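Local coordinates for protein pectate lyase (Paenibacillus sp. 0602, PDB 5GT5) that cleaves polygalacturonate and pectins of varied methyl esterification by endo-acting elimination, probably with calcium as cofactor, as a secreted polysaccharide lyase of family 1, at residues P219-L231 with M308-G320. The protein carries 1 engineered substitution. Numbering follows the deposited sequence.
Sequences PMYNYLRSSAVGL and MAAAIASKGYKFG
The Tyr223 ring meets Tyr317 and Lys315 where two near-antiparallel helices, 219-225 and 308-314 (152° between directions, axes 10.8 Å apart), pack beside the parallel beta-helix expected of this lyase family. Tyr223 swings its ring away from its own backbone N, which carries the hydroxyl across to the other helix: Tyr223 OH donates to Ala311 O at 2.8 Å. The donor lies 50° above the carbonyl plane, and Ser314 OG reaches the same oxygen from the opposite face. A phenylalanine in place of Tyr223 lacks the hydroxyl and would probably leave Ala311 O without its donor from the other helix, with Ser314 OG still in place. Lys315 CB makes an off-centre CH-pi contact with the Tyr223 ring. The Tyr223 and Tyr317 rings meet obliquely, planes at 42°, with Tyr223 CD2 3.5 Å from Tyr317 CE2. Over one face of Tyr317 runs the extended chain of Met220, whose CG sits 3.8 Å from the ring centroid in a CH-pi contact; its sulfur adds an oblique Met-aromatic approach. Deeper in, Leu224 CD1 sits over the centre of one Phe319 face, another CH-pi contact, while Leu224 CD2 and Val229 CG1 both meet Ile312 CG1. Outside the pair, helix 233-241 touches Phe319, and Glu140 accepts from the backbone N of Met220 and Tyr221. Positive phi at Gly316, with Gly316 N bonded to Ala313 O and Tyr317 N weakly to Ile312 O, forms a Schellman motif. At the far end, Met308 CE presses on Leu231 CD2 at a tight 3.5 Å.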
loop_
_atom_site.group_PDB
_atom_site.type_symbol
_atom_site.label_atom_id
_atom_site.label_comp_id
_atom_site.label_asym_id
_atom_site.label_seq_id
_atom_site.Cartn_x
_atom_site.Cartn_y
_atom_site.Cartn_z
ATOM N N PRO A 219 -43.714 14.370 -12.018
ATOM C CA PRO A 219 -43.846 15.049 -13.323
ATOM C C PRO A 219 -43.108 14.389 -14.496
ATOM O O PRO A 219 -43.673 14.325 -15.601
ATOM C CB PRO A 219 -43.285 16.445 -13.059
ATOM C CG PRO A 219 -43.333 16.614 -11.559
ATOM C CD PRO A 219 -43.264 15.264 -10.936
ATOM N N MET A 220 -41.890 13.894 -14.281
ATOM C CA MET A 220 -41.193 13.219 -15.367
ATOM C C MET A 220 -41.895 11.932 -15.778
ATOM O O MET A 220 -42.118 11.707 -16.963
ATOM C CB MET A 220 -39.747 12.920 -14.956
ATOM C CG MET A 220 -38.985 12.197 -16.050
ATOM S SD MET A 220 -37.316 11.960 -15.443
ATOM C CE MET A 220 -36.696 10.860 -16.678
ATOM N N TYR A 221 -42.201 11.084 -14.802
ATOM C CA TYR A 221 -42.934 9.862 -15.081
ATOM C C TYR A 221 -44.244 10.166 -15.808
ATOM O O TYR A 221 -44.584 9.534 -16.843
ATOM C CB TYR A 221 -43.187 9.094 -13.775
ATOM C CG TYR A 221 -43.930 7.801 -14.028
ATOM C CD1 TYR A 221 -43.268 6.681 -14.493
ATOM C CD2 TYR A 221 -45.318 7.722 -13.848
ATOM C CE1 TYR A 221 -43.944 5.502 -14.776
ATOM C CE2 TYR A 221 -45.996 6.546 -14.098
ATOM C CZ TYR A 221 -45.310 5.433 -14.550
ATOM O OH TYR A 221 -45.968 4.264 -14.847
ATOM N N ASN A 222 -44.961 11.165 -15.299
ATOM C CA ASN A 222 -46.225 11.576 -15.918
ATOM C C ASN A 222 -46.033 12.005 -17.374
ATOM O O ASN A 222 -46.765 11.582 -18.273
ATOM C CB ASN A 222 -46.869 12.687 -15.077
ATOM C CG ASN A 222 -48.299 12.993 -15.484
ATOM O OD1 ASN A 222 -49.120 12.095 -15.676
ATOM N ND2 ASN A 222 -48.597 14.279 -15.632
ATOM N N TYR A 223 -44.992 12.784 -17.636
ATOM C CA TYR A 223 -44.699 13.204 -18.992
ATOM C C TYR A 223 -44.388 12.014 -19.910
ATOM O O TYR A 223 -44.859 11.941 -21.039
ATOM C CB TYR A 223 -43.534 14.183 -18.975
ATOM C CG TYR A 223 -43.186 14.695 -20.334
ATOM C CD1 TYR A 223 -44.011 15.600 -20.988
ATOM C CD2 TYR A 223 -42.039 14.252 -20.997
ATOM C CE1 TYR A 223 -43.681 16.068 -22.256
ATOM C CE2 TYR A 223 -41.703 14.712 -22.270
ATOM C CZ TYR A 223 -42.543 15.591 -22.900
ATOM O OH TYR A 223 -42.207 16.036 -24.172
ATOM N N LEU A 224 -43.561 11.089 -19.429
ATOM C CA LEU A 224 -43.216 9.913 -20.217
ATOM C C LEU A 224 -44.441 9.076 -20.584
ATOM O O LEU A 224 -44.501 8.512 -21.683
ATOM C CB LEU A 224 -42.209 9.050 -19.472
ATOM C CG LEU A 224 -40.868 9.712 -19.175
ATOM C CD1 LEU A 224 -40.077 8.781 -18.241
ATOM C CD2 LEU A 224 -40.109 9.987 -20.498
ATOM N N ARG A 225 -45.391 8.957 -19.654
ATOM C CA ARG A 225 -46.641 8.213 -19.893
ATOM C C ARG A 225 -47.653 8.981 -20.734
ATOM O O ARG A 225 -48.595 8.392 -21.263
ATOM C CB ARG A 225 -47.295 7.878 -18.550
ATOM C CG ARG A 225 -46.510 6.885 -17.686
ATOM C CD ARG A 225 -46.664 5.436 -18.149
ATOM N NE ARG A 225 -48.042 4.984 -17.846
ATOM C CZ ARG A 225 -48.992 4.829 -18.777
ATOM N NH1 ARG A 225 -48.735 5.002 -20.077
ATOM N NH2 ARG A 225 -50.219 4.465 -18.401
ATOM N N SER A 226 -47.461 10.295 -20.831
ATOM C CA SER A 226 -48.428 11.168 -21.497
ATOM C C SER A 226 -48.374 11.035 -23.006
ATOM O O SER A 226 -47.485 10.410 -23.582
ATOM C CB SER A 226 -48.160 12.637 -21.140
ATOM O OG SER A 226 -47.119 13.177 -21.947
ATOM N N SER A 227 -49.375 11.621 -23.668
ATOM C CA SER A 227 -49.422 11.604 -25.115
ATOM C C SER A 227 -48.284 12.357 -25.792
ATOM O O SER A 227 -48.127 12.250 -27.002
ATOM C CB SER A 227 -50.763 12.197 -25.584
ATOM O OG SER A 227 -50.854 13.564 -25.228
ATOM N N ALA A 228 -47.470 13.101 -25.035
ATOM C CA ALA A 228 -46.297 13.721 -25.640
ATOM C C ALA A 228 -45.236 12.680 -25.998
ATOM O O ALA A 228 -44.414 12.893 -26.902
ATOM C CB ALA A 228 -45.701 14.771 -24.691
ATOM N N VAL A 229 -45.232 11.567 -25.256
ATOM C CA VAL A 229 -44.224 10.544 -25.441
ATOM C C VAL A 229 -44.827 9.176 -25.737
ATOM O O VAL A 229 -44.403 8.520 -26.682
ATOM C CB VAL A 229 -43.275 10.459 -24.214
ATOM C CG1 VAL A 229 -42.201 9.389 -24.403
ATOM C CG2 VAL A 229 -42.629 11.802 -23.967
ATOM N N GLY A 230 -45.779 8.726 -24.928
ATOM C CA GLY A 230 -46.495 7.491 -25.244
ATOM C C GLY A 230 -45.868 6.209 -24.735
ATOM O O GLY A 230 -46.168 5.126 -25.245
ATOM N N LEU A 231 -44.984 6.314 -23.743
ATOM C CA LEU A 231 -44.449 5.092 -23.135
ATOM C C LEU A 231 -45.472 4.448 -22.233
ATOM O O LEU A 231 -46.159 5.123 -21.470
ATOM C CB LEU A 231 -43.216 5.425 -22.298
ATOM C CG LEU A 231 -41.982 5.720 -23.156
ATOM C CD1 LEU A 231 -40.946 6.535 -22.331
ATOM C CD2 LEU A 231 -41.326 4.447 -23.710
ATOM N N MET A 308 -40.096 9.430 -30.239
ATOM C CA MET A 308 -40.233 9.393 -28.794
ATOM C C MET A 308 -39.018 9.978 -28.077
ATOM O O MET A 308 -39.159 10.776 -27.134
ATOM C CB MET A 308 -40.492 7.956 -28.343
ATOM C CG MET A 308 -41.843 7.434 -28.837
ATOM S SD MET A 308 -41.958 5.652 -28.630
ATOM C CE MET A 308 -42.210 5.546 -26.861
ATOM N N ALA A 309 -37.838 9.596 -28.538
ATOM C CA ALA A 309 -36.616 10.126 -27.953
ATOM C C ALA A 309 -36.529 11.641 -28.058
ATOM O O ALA A 309 -36.129 12.321 -27.115
ATOM C CB ALA A 309 -35.412 9.460 -28.598
ATOM N N ALA A 310 -36.927 12.187 -29.212
ATOM C CA ALA A 310 -36.902 13.629 -29.397
ATOM C C ALA A 310 -37.861 14.340 -28.451
ATOM O O ALA A 310 -37.524 15.389 -27.869
ATOM C CB ALA A 310 -37.221 13.983 -30.859
ATOM N N ALA A 311 -39.034 13.744 -28.232
ATOM C CA ALA A 311 -39.984 14.319 -27.295
ATOM C C ALA A 311 -39.462 14.291 -25.839
ATOM O O ALA A 311 -39.656 15.250 -25.085
ATOM C CB ALA A 311 -41.320 13.621 -27.409
ATOM N N ILE A 312 -38.752 13.223 -25.463
ATOM C CA ILE A 312 -38.170 13.136 -24.116
ATOM C C ILE A 312 -37.111 14.229 -23.901
ATOM O O ILE A 312 -37.176 14.989 -22.926
ATOM C CB ILE A 312 -37.564 11.746 -23.917
ATOM C CG1 ILE A 312 -38.683 10.690 -23.897
ATOM C CG2 ILE A 312 -36.717 11.678 -22.640
ATOM C CD1 ILE A 312 -38.161 9.238 -23.941
ATOM N N ALA A 313 -36.203 14.335 -24.860
ATOM C CA ALA A 313 -35.110 15.291 -24.757
ATOM C C ALA A 313 -35.605 16.726 -24.875
ATOM O O ALA A 313 -35.045 17.631 -24.262
ATOM C CB ALA A 313 -34.054 14.998 -25.783
ATOM N N SER A 314 -36.676 16.947 -25.620
ATOM C CA SER A 314 -37.148 18.326 -25.833
ATOM C C SER A 314 -37.626 18.974 -24.537
ATOM O O SER A 314 -37.679 20.202 -24.403
ATOM C CB SER A 314 -38.304 18.342 -26.831
ATOM O OG SER A 314 -39.503 17.903 -26.206
ATOM N N LYS A 315 -38.014 18.153 -23.571
ATOM C CA LYS A 315 -38.445 18.679 -22.285
ATOM C C LYS A 315 -37.326 18.684 -21.236
ATOM O O LYS A 315 -37.551 19.011 -20.056
ATOM C CB LYS A 315 -39.670 17.918 -21.761
ATOM C CG LYS A 315 -40.956 18.380 -22.363
ATOM C CD LYS A 315 -41.315 19.796 -21.949
ATOM C CE LYS A 315 -42.686 20.176 -22.518
ATOM N NZ LYS A 315 -43.322 21.247 -21.711
ATOM N N GLY A 316 -36.119 18.311 -21.655
ATOM C CA GLY A 316 -34.970 18.329 -20.772
ATOM C C GLY A 316 -34.802 17.093 -19.917
ATOM O O GLY A 316 -34.034 17.106 -18.953
ATOM N N TYR A 317 -35.504 16.024 -20.263
ATOM C CA TYR A 317 -35.388 14.775 -19.500
ATOM C C TYR A 317 -34.347 13.855 -20.115
ATOM O O TYR A 317 -34.170 13.820 -21.335
ATOM C CB TYR A 317 -36.719 14.053 -19.461
ATOM C CG TYR A 317 -37.786 14.783 -18.699
ATOM C CD1 TYR A 317 -37.592 15.142 -17.365
ATOM C CD2 TYR A 317 -39.016 15.102 -19.293
ATOM C CE1 TYR A 317 -38.578 15.816 -16.645
ATOM C CE2 TYR A 317 -40.004 15.777 -18.581
ATOM C CZ TYR A 317 -39.792 16.117 -17.256
ATOM O OH TYR A 317 -40.757 16.770 -16.520
ATOM N N LYS A 318 -33.645 13.115 -19.264
ATOM C CA LYS A 318 -32.786 12.025 -19.691
ATOM C C LYS A 318 -33.497 10.720 -19.363
ATOM O O LYS A 318 -33.710 10.397 -18.195
ATOM C CB LYS A 318 -31.444 12.083 -18.958
ATOM C CG LYS A 318 -30.510 10.936 -19.241
ATOM C CD LYS A 318 -29.209 11.125 -18.446
ATOM C CE LYS A 318 -28.459 9.805 -18.194
ATOM N NZ LYS A 318 -28.780 9.237 -16.811
ATOM N N PHE A 319 -33.871 9.977 -20.388
ATOM C CA PHE A 319 -34.517 8.676 -20.228
ATOM C C PHE A 319 -34.276 7.823 -21.439
ATOM O O PHE A 319 -34.850 8.064 -22.512
ATOM C CB PHE A 319 -36.014 8.814 -19.979
ATOM C CG PHE A 319 -36.657 7.522 -19.566
ATOM C CD1 PHE A 319 -36.430 7.001 -18.295
ATOM C CD2 PHE A 319 -37.429 6.789 -20.456
ATOM C CE1 PHE A 319 -36.993 5.783 -17.915
ATOM C CE2 PHE A 319 -37.963 5.575 -20.092
ATOM C CZ PHE A 319 -37.754 5.079 -18.803
ATOM N N GLY A 320 -33.462 6.793 -21.280
ATOM C CA GLY A 320 -33.073 5.958 -22.396
ATOM C C GLY A 320 -31.994 4.960 -22.021
ATOM O O GLY A 320 -31.783 4.689 -20.828
#